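Local structure of CLIP-associating protein (Drosophila melanogaster, 4G3A) at residues A[57-70]-A[94-106]. The protein tracks microtubule plus ends, promotes the stabilisation of dynamic microtubules and is required for mitotic spindle formation; this piece is its N-terminal TOG-like domain of HEAT repeats. Residues are numbered along the deposited sequence; the frame is centred on the assembly and turned at random.
Sequences WLTGSHFKIAQKSL and HVIDRLGDSRDTV
Arg98 reaches across to the end of helix 47-58 and the loop after it. Its NH2 gives hydrogen bonds to Leu58 O at 2.7 Å and to Gly60 O at 2.6 Å. Gly60 O lies in the guanidinium plane, whereas Leu58 O is tilted from it. NE adds a weak bond to Leu58 O. The chain bends at chi2 (-70°), which turns the guanidinium toward these carbonyls. Ala66 CB lies over the middle of one guanidinium face, 3.5 Å above its plane, and helps to hold the group flat. On its own segment, NH1 forms a salt bridge with Asp101 OD1. Asp101 OD2 accepts a hydrogen bond from Arg103 N, forming an Asx turn. A second polar link is the hydrogen bond from Thr105 OG1 to Gln67 OE1, 2.7 Å long, made by an extended glutamine.

Two CH-pi contacts flank Arg98. Thr59 CG2 sits over the His94 ring, 3.6 Å from its centroid. Arg103 CG sits over the Phe63 ring, 3.9 Å from its centroid.

Leu70 CD2 meets Val95 CG2 at 3.9 Å, and Phe63 CB faces Val106 CG2. Leu113 of helix 104-119 touches both Leu70 and Val95.

Replacing Arg98 with a leucine would probably leave the Leu58 and Gly60 carbonyls without this donor and Asp101 without its charge partner. The contact ties the inter-helix turns of HEAT repeats 1 and 2 together. The cation probably suits the partly negative C-terminal end of helix 47-58, while Asp101 balances its charge.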
ATOM      1  N   TRP A  57      -0.319 -17.759  -4.280  1.00 46.90           N
ATOM      2  CA  TRP A  57       0.838 -17.088  -4.855  1.00 41.27           C
ATOM      3  C   TRP A  57       1.210 -15.898  -3.959  1.00 44.70           C
ATOM      4  O   TRP A  57       2.367 -15.706  -3.577  1.00 41.20           O
ATOM      5  CB  TRP A  57       0.502 -16.575  -6.257  1.00 44.46           C
ATOM      6  CG  TRP A  57       0.341 -17.641  -7.319  1.00 50.02           C
ATOM      7  CD1 TRP A  57       0.280 -18.992  -7.132  1.00 54.87           C
ATOM      8  CD2 TRP A  57       0.228 -17.426  -8.733  1.00 51.25           C
ATOM      9  NE1 TRP A  57       0.131 -19.633  -8.344  1.00 53.00           N
ATOM     10  CE2 TRP A  57       0.099 -18.694  -9.342  1.00 49.92           C
ATOM     11  CE3 TRP A  57       0.222 -16.285  -9.545  1.00 46.33           C
ATOM     12  CZ2 TRP A  57      -0.032 -18.850 -10.719  1.00 48.78           C
ATOM     13  CZ3 TRP A  57       0.092 -16.442 -10.915  1.00 49.68           C
ATOM     14  CH2 TRP A  57      -0.036 -17.716 -11.488  1.00 46.93           C
ATOM     15  N   LEU A  58       0.212 -15.090  -3.637  1.00 43.54           N
ATOM     16  CA  LEU A  58       0.439 -13.893  -2.839  1.00 43.95           C
ATOM     17  C   LEU A  58       0.946 -14.261  -1.447  1.00 53.40           C
ATOM     18  O   LEU A  58       1.919 -13.685  -0.965  1.00 52.82           O
ATOM     19  CB  LEU A  58      -0.849 -13.090  -2.727  1.00 40.46           C
ATOM     20  CG  LEU A  58      -0.790 -11.854  -1.831  1.00 35.43           C
ATOM     21  CD1 LEU A  58       0.187 -10.860  -2.411  1.00 33.55           C
ATOM     22  CD2 LEU A  58      -2.170 -11.255  -1.696  1.00 34.59           C
ATOM     23  N   THR A  59       0.290 -15.228  -0.812  1.00 51.74           N
ATOM     24  CA  THR A  59       0.656 -15.652   0.539  1.00 57.68           C
ATOM     25  C   THR A  59       1.783 -16.686   0.533  1.00 61.08           C
ATOM     26  O   THR A  59       2.066 -17.308   1.555  1.00 58.62           O
ATOM     27  CB  THR A  59      -0.554 -16.249   1.277  1.00 61.21           C
ATOM     28  OG1 THR A  59      -0.880 -17.524   0.710  1.00 55.57           O
ATOM     29  CG2 THR A  59      -1.756 -15.315   1.171  1.00 60.77           C
ATOM     30  N   GLY A  60       2.434 -16.851  -0.617  1.00 63.82           N
ATOM     31  CA  GLY A  60       3.397 -17.922  -0.807  1.00 67.80           C
ATOM     32  C   GLY A  60       4.830 -17.605  -0.420  1.00 64.60           C
ATOM     33  O   GLY A  60       5.141 -16.500   0.017  1.00 62.92           O
ATOM     34  N   SER A  61       5.705 -18.594  -0.589  1.00 59.00           N
ATOM     35  CA  SER A  61       7.106 -18.486  -0.195  1.00 65.68           C
ATOM     36  C   SER A  61       8.018 -18.100  -1.358  1.00 65.49           C
ATOM     37  O   SER A  61       9.176 -17.744  -1.155  1.00 72.76           O
ATOM     38  CB  SER A  61       7.576 -19.804   0.426  1.00 83.39           C
ATOM     39  OG  SER A  61       8.955 -20.034   0.179  1.00 90.75           O
ATOM     40  N   HIS A  62       7.495 -18.187  -2.576  1.00 59.49           N
ATOM     41  CA  HIS A  62       8.223 -17.749  -3.762  1.00 59.73           C
ATOM     42  C   HIS A  62       7.835 -16.292  -4.011  1.00 53.37           C
ATOM     43  O   HIS A  62       6.676 -15.991  -4.303  1.00 52.39           O
ATOM     44  CB  HIS A  62       7.841 -18.621  -4.967  1.00 66.66           C
ATOM     45  CG  HIS A  62       8.810 -18.554  -6.111  1.00 73.27           C
ATOM     46  ND1 HIS A  62       9.045 -17.398  -6.824  1.00 74.06           N
ATOM     47  CD2 HIS A  62       9.580 -19.511  -6.684  1.00 70.31           C
ATOM     48  CE1 HIS A  62       9.929 -17.641  -7.778  1.00 75.31           C
ATOM     49  NE2 HIS A  62      10.268 -18.918  -7.715  1.00 69.41           N
ATOM     50  N   PHE A  63       8.798 -15.387  -3.888  1.00 56.30           N
ATOM     51  CA  PHE A  63       8.482 -13.960  -3.921  1.00 63.01           C
ATOM     52  C   PHE A  63       8.304 -13.423  -5.336  1.00 60.61           C
ATOM     53  O   PHE A  63       7.648 -12.403  -5.535  1.00 59.88           O
ATOM     54  CB  PHE A  63       9.536 -13.141  -3.170  1.00 65.20           C
ATOM     55  CG  PHE A  63      10.864 -13.094  -3.861  1.00 68.31           C
ATOM     56  CD1 PHE A  63      11.037 -12.325  -4.999  1.00 67.66           C
ATOM     57  CD2 PHE A  63      11.938 -13.818  -3.374  1.00 78.48           C
ATOM     58  CE1 PHE A  63      12.254 -12.280  -5.642  1.00 77.83           C
ATOM     59  CE2 PHE A  63      13.163 -13.777  -4.011  1.00 83.07           C
ATOM     60  CZ  PHE A  63      13.321 -13.005  -5.147  1.00 83.60           C
ATOM     61  N   LYS A  64       8.896 -14.097  -6.315  1.00 60.16           N
ATOM     62  CA  LYS A  64       8.693 -13.716  -7.706  1.00 66.61           C
ATOM     63  C   LYS A  64       7.232 -13.923  -8.078  1.00 60.45           C
ATOM     64  O   LYS A  64       6.616 -13.068  -8.710  1.00 58.52           O
ATOM     65  CB  LYS A  64       9.590 -14.535  -8.633  1.00 76.49           C
ATOM     66  CG  LYS A  64      11.032 -14.062  -8.685  1.00 84.46           C
ATOM     67  CD  LYS A  64      11.965 -15.183  -9.115  1.00 94.66           C
ATOM     68  CE  LYS A  64      13.353 -14.648  -9.413  1.00100.00           C
ATOM     69  NZ  LYS A  64      13.730 -13.569  -8.454  1.00100.33           N
ATOM     70  N   ILE A  65       6.690 -15.067  -7.675  1.00 55.51           N
ATOM     71  CA  ILE A  65       5.288 -15.391  -7.915  1.00 55.05           C
ATOM     72  C   ILE A  65       4.360 -14.517  -7.061  1.00 50.26           C
ATOM     73  O   ILE A  65       3.281 -14.117  -7.505  1.00 52.63           O
ATOM     74  CB  ILE A  65       5.020 -16.888  -7.657  1.00 51.09           C
ATOM     75  CG1 ILE A  65       5.530 -17.719  -8.835  1.00 57.91           C
ATOM     76  CG2 ILE A  65       3.547 -17.147  -7.448  1.00 45.28           C
ATOM     77  CD1 ILE A  65       5.619 -19.194  -8.544  1.00 66.25           C
ATOM     78  N   ALA A  66       4.782 -14.222  -5.838  1.00 43.05           N
ATOM     79  CA  ALA A  66       4.031 -13.304  -4.990  1.00 42.95           C
ATOM     80  C   ALA A  66       3.950 -11.937  -5.661  1.00 40.12           C
ATOM     81  O   ALA A  66       2.887 -11.317  -5.728  1.00 40.45           O
ATOM     82  CB  ALA A  66       4.684 -13.190  -3.631  1.00 44.27           C
ATOM     83  N   GLN A  67       5.081 -11.471  -6.165  1.00 36.48           N
ATOM     84  CA  GLN A  67       5.131 -10.167  -6.803  1.00 46.48           C
ATOM     85  C   GLN A  67       4.206 -10.115  -8.011  1.00 39.37           C
ATOM     86  O   GLN A  67       3.513  -9.124  -8.229  1.00 36.32           O
ATOM     87  CB  GLN A  67       6.559  -9.823  -7.210  1.00 51.87           C
ATOM     88  CG  GLN A  67       6.678  -8.544  -8.002  1.00 52.14           C
ATOM     89  CD  GLN A  67       8.113  -8.112  -8.159  1.00 56.79           C
ATOM     90  OE1 GLN A  67       8.947  -8.387  -7.296  1.00 58.13           O
ATOM     91  NE2 GLN A  67       8.415  -7.431  -9.262  1.00 58.21           N
ATOM     92  N   LYS A  68       4.199 -11.192  -8.795  1.00 41.62           N
ATOM     93  CA  LYS A  68       3.363 -11.254  -9.986  1.00 34.63           C
ATOM     94  C   LYS A  68       1.888 -11.280  -9.621  1.00 35.19           C
ATOM     95  O   LYS A  68       1.073 -10.674 -10.309  1.00 40.31           O
ATOM     96  CB  LYS A  68       3.727 -12.467 -10.846  1.00 39.94           C
ATOM     97  CG  LYS A  68       5.123 -12.416 -11.443  1.00 51.12           C
ATOM     98  CD  LYS A  68       5.126 -11.831 -12.846  1.00 62.42           C
ATOM     99  CE  LYS A  68       5.753 -10.451 -12.867  1.00 72.42           C
ATOM    100  NZ  LYS A  68       6.985 -10.389 -12.019  1.00 79.86           N
ATOM    101  N   SER A  69       1.544 -11.976  -8.539  1.00 36.07           N
ATOM    102  CA  SER A  69       0.173 -11.949  -8.047  1.00 36.22           C
ATOM    103  C   SER A  69      -0.265 -10.523  -7.670  1.00 34.70           C
ATOM    104  O   SER A  69      -1.398 -10.127  -7.944  1.00 33.80           O
ATOM    105  CB  SER A  69      -0.002 -12.895  -6.863  1.00 40.41           C
ATOM    106  OG  SER A  69       0.605 -12.372  -5.700  1.00 43.37           O
ATOM    107  N   LEU A  70       0.633  -9.758  -7.050  1.00 35.92           N
ATOM    108  CA  LEU A  70       0.363  -8.344  -6.740  1.00 33.91           C
ATOM    109  C   LEU A  70       0.125  -7.551  -8.027  1.00 32.19           C
ATOM    110  O   LEU A  70      -0.841  -6.803  -8.148  1.00 32.26           O
ATOM    111  CB  LEU A  70       1.531  -7.725  -5.970  1.00 30.87           C
ATOM    112  CG  LEU A  70       1.767  -8.205  -4.537  1.00 29.65           C
ATOM    113  CD1 LEU A  70       3.132  -7.765  -4.046  1.00 35.45           C
ATOM    114  CD2 LEU A  70       0.669  -7.693  -3.611  1.00 29.47           C
ATOM    115  N   HIS A  94      -2.769  -9.482   3.275  1.00 33.70           N
ATOM    116  CA  HIS A  94      -1.510 -10.065   2.807  1.00 26.94           C
ATOM    117  C   HIS A  94      -0.655  -9.077   2.002  1.00 29.77           C
ATOM    118  O   HIS A  94       0.568  -9.199   1.948  1.00 29.77           O
ATOM    119  CB  HIS A  94      -1.797 -11.346   2.023  1.00 31.42           C
ATOM    120  CG  HIS A  94      -2.607 -12.323   2.807  1.00 35.45           C
ATOM    121  ND1 HIS A  94      -3.958 -12.511   2.593  1.00 41.19           N
ATOM    122  CD2 HIS A  94      -2.280 -13.108   3.855  1.00 40.96           C
ATOM    123  CE1 HIS A  94      -4.415 -13.401   3.451  1.00 49.49           C
ATOM    124  NE2 HIS A  94      -3.418 -13.778   4.235  1.00 51.36           N
ATOM    125  N   VAL A  95      -1.314  -8.114   1.370  1.00 29.02           N
ATOM    126  CA  VAL A  95      -0.614  -7.025   0.715  1.00 33.23           C
ATOM    127  C   VAL A  95       0.120  -6.207   1.771  1.00 32.58           C
ATOM    128  O   VAL A  95       1.269  -5.825   1.587  1.00 29.22           O
ATOM    129  CB  VAL A  95      -1.587  -6.123  -0.029  1.00 32.70           C
ATOM    130  CG1 VAL A  95      -0.839  -4.938  -0.626  1.00 33.37           C
ATOM    131  CG2 VAL A  95      -2.297  -6.935  -1.120  1.00 30.20           C
ATOM    132  N   ILE A  96      -0.552  -5.965   2.887  1.00 27.24           N
ATOM    133  CA  ILE A  96       0.064  -5.283   4.019  1.00 27.03           C
ATOM    134  C   ILE A  96       1.350  -5.986   4.446  1.00 32.87           C
ATOM    135  O   ILE A  96       2.403  -5.350   4.553  1.00 33.35           O
ATOM    136  CB  ILE A  96      -0.911  -5.204   5.212  1.00 27.48           C
ATOM    137  CG1 ILE A  96      -2.029  -4.199   4.904  1.00 25.42           C
ATOM    138  CG2 ILE A  96      -0.160  -4.824   6.510  1.00 29.74           C
ATOM    139  CD1 ILE A  96      -3.129  -4.167   5.952  1.00 35.30           C
ATOM    140  N   ASP A  97       1.267  -7.296   4.681  1.00 30.27           N
ATOM    141  CA  ASP A  97       2.444  -8.080   5.039  1.00 30.58           C
ATOM    142  C   ASP A  97       3.579  -7.910   4.030  1.00 40.12           C
ATOM    143  O   ASP A  97       4.746  -7.896   4.409  1.00 37.79           O
ATOM    144  CB  ASP A  97       2.096  -9.567   5.177  1.00 41.82           C
ATOM    145  CG  ASP A  97       1.343  -9.875   6.462  1.00 50.30           C
ATOM    146  OD1 ASP A  97       1.336  -9.023   7.381  1.00 54.16           O
ATOM    147  OD2 ASP A  97       0.753 -10.963   6.550  1.00 56.26           O
ATOM    148  N   ARG A  98       3.244  -7.785   2.750  1.00 36.25           N
ATOM    149  CA  ARG A  98       4.276  -7.635   1.725  1.00 31.02           C
ATOM    150  C   ARG A  98       4.936  -6.252   1.748  1.00 34.37           C
ATOM    151  O   ARG A  98       5.982  -6.043   1.123  1.00 34.23           O
ATOM    152  CB  ARG A  98       3.711  -7.921   0.339  1.00 32.34           C
ATOM    153  CG  ARG A  98       3.290  -9.369   0.118  1.00 35.84           C
ATOM    154  CD  ARG A  98       4.493 -10.305   0.050  1.00 40.60           C
ATOM    155  NE  ARG A  98       4.084 -11.713   0.050  1.00 44.14           N
ATOM    156  CZ  ARG A  98       4.920 -12.744  -0.085  1.00 50.09           C
ATOM    157  NH1 ARG A  98       6.223 -12.540  -0.240  1.00 50.15           N
ATOM    158  NH2 ARG A  98       4.450 -13.987  -0.068  1.00 43.08           N
ATOM    159  N   LEU A  99       4.336  -5.304   2.463  1.00 29.60           N
ATOM    160  CA  LEU A  99       5.003  -4.017   2.628  1.00 29.41           C
ATOM    161  C   LEU A  99       6.295  -4.255   3.387  1.00 34.87           C
ATOM    162  O   LEU A  99       7.238  -3.481   3.274  1.00 37.94           O
ATOM    163  CB  LEU A  99       4.123  -3.016   3.383  1.00 25.75           C
ATOM    164  CG  LEU A  99       2.867  -2.540   2.658  1.00 26.99           C
ATOM    165  CD1 LEU A  99       2.027  -1.679   3.593  1.00 25.14           C
ATOM    166  CD2 LEU A  99       3.224  -1.786   1.374  1.00 26.60           C
ATOM    167  N   GLY A 100       6.338  -5.345   4.150  1.00 35.89           N
ATOM    168  CA  GLY A 100       7.504  -5.662   4.956  1.00 39.93           C
ATOM    169  C   GLY A 100       8.464  -6.640   4.304  1.00 42.72           C
ATOM    170  O   GLY A 100       9.421  -7.099   4.929  1.00 46.62           O
ATOM    171  N   ASP A 101       8.218  -6.956   3.037  1.00 37.72           N
ATOM    172  CA  ASP A 101       9.044  -7.928   2.339  1.00 40.04           C
ATOM    173  C   ASP A 101      10.485  -7.452   2.254  1.00 44.99           C
ATOM    174  O   ASP A 101      10.740  -6.259   2.095  1.00 45.04           O
ATOM    175  CB  ASP A 101       8.498  -8.190   0.939  1.00 37.34           C
ATOM    176  CG  ASP A 101       8.917  -9.539   0.406  1.00 47.69           C
ATOM    177  OD1 ASP A 101       8.148 -10.508   0.571  1.00 48.84           O
ATOM    178  OD2 ASP A 101      10.017  -9.628  -0.169  1.00 51.73           O
ATOM    179  N   SER A 102      11.432  -8.382   2.336  1.00 46.69           N
ATOM    180  CA  SER A 102      12.844  -8.007   2.279  1.00 56.90           C
ATOM    181  C   SER A 102      13.287  -7.538   0.888  1.00 53.58           C
ATOM    182  O   SER A 102      14.254  -6.787   0.757  1.00 56.19           O
ATOM    183  CB  SER A 102      13.736  -9.153   2.764  1.00 63.32           C
ATOM    184  OG  SER A 102      13.344 -10.385   2.197  1.00 64.37           O
ATOM    185  N   ARG A 103      12.568  -7.986  -0.137  1.00 49.94           N
ATOM    186  CA  ARG A 103      12.867  -7.653  -1.526  1.00 50.63           C
ATOM    187  C   ARG A 103      12.241  -6.315  -1.925  1.00 56.93           C
ATOM    188  O   ARG A 103      11.019  -6.155  -1.873  1.00 55.88           O
ATOM    189  CB  ARG A 103      12.333  -8.756  -2.441  1.00 61.31           C
ATOM    190  CG  ARG A 103      12.652 -10.185  -1.993  1.00 77.67           C
ATOM    191  CD  ARG A 103      14.140 -10.478  -2.100  1.00 92.81           C
ATOM    192  NE  ARG A 103      14.444 -11.896  -1.932  1.00100.46           N
ATOM    193  CZ  ARG A 103      15.674 -12.403  -1.939  1.00104.88           C
ATOM    194  NH1 ARG A 103      16.726 -11.609  -2.102  1.00105.21           N
ATOM    195  NH2 ARG A 103      15.853 -13.707  -1.780  1.00105.31           N
ATOM    196  N   ASP A 104      13.068  -5.362  -2.349  1.00 52.35           N
ATOM    197  CA  ASP A 104      12.556  -4.028  -2.659  1.00 52.47           C
ATOM    198  C   ASP A 104      11.450  -4.002  -3.728  1.00 49.64           C
ATOM    199  O   ASP A 104      10.506  -3.221  -3.608  1.00 47.94           O
ATOM    200  CB  ASP A 104      13.680  -3.022  -2.964  1.00 65.37           C
ATOM    201  CG  ASP A 104      14.618  -3.486  -4.068  1.00 77.12           C
ATOM    202  OD1 ASP A 104      14.442  -4.607  -4.586  1.00 85.35           O
ATOM    203  OD2 ASP A 104      15.544  -2.719  -4.416  1.00 79.17           O
ATOM    204  N   THR A 105      11.543  -4.859  -4.745  1.00 49.71           N
ATOM    205  CA  THR A 105      10.567  -4.842  -5.834  1.00 42.39           C
ATOM    206  C   THR A 105       9.209  -5.356  -5.366  1.00 41.65           C
ATOM    207  O   THR A 105       8.172  -4.954  -5.887  1.00 42.63           O
ATOM    208  CB  THR A 105      11.018  -5.672  -7.077  1.00 53.99           C
ATOM    209  OG1 THR A 105      11.171  -7.053  -6.722  1.00 45.75           O
ATOM    210  CG2 THR A 105      12.323  -5.141  -7.659  1.00 61.65           C
ATOM    211  N   VAL A 106       9.214  -6.259  -4.392  1.00 45.67           N
ATOM    212  CA  VAL A 106       7.961  -6.757  -3.839  1.00 42.40           C
ATOM    213  C   VAL A 106       7.230  -5.645  -3.079  1.00 39.99           C
ATOM    214  O   VAL A 106       6.026  -5.453  -3.247  1.00 33.74           O
ATOM    215  CB  VAL A 106       8.184  -8.001  -2.943  1.00 43.54           C
ATOM    216  CG1 VAL A 106       6.934  -8.333  -2.174  1.00 44.60           C
ATOM    217  CG2 VAL A 106       8.599  -9.200  -3.789  1.00 42.76           C
TER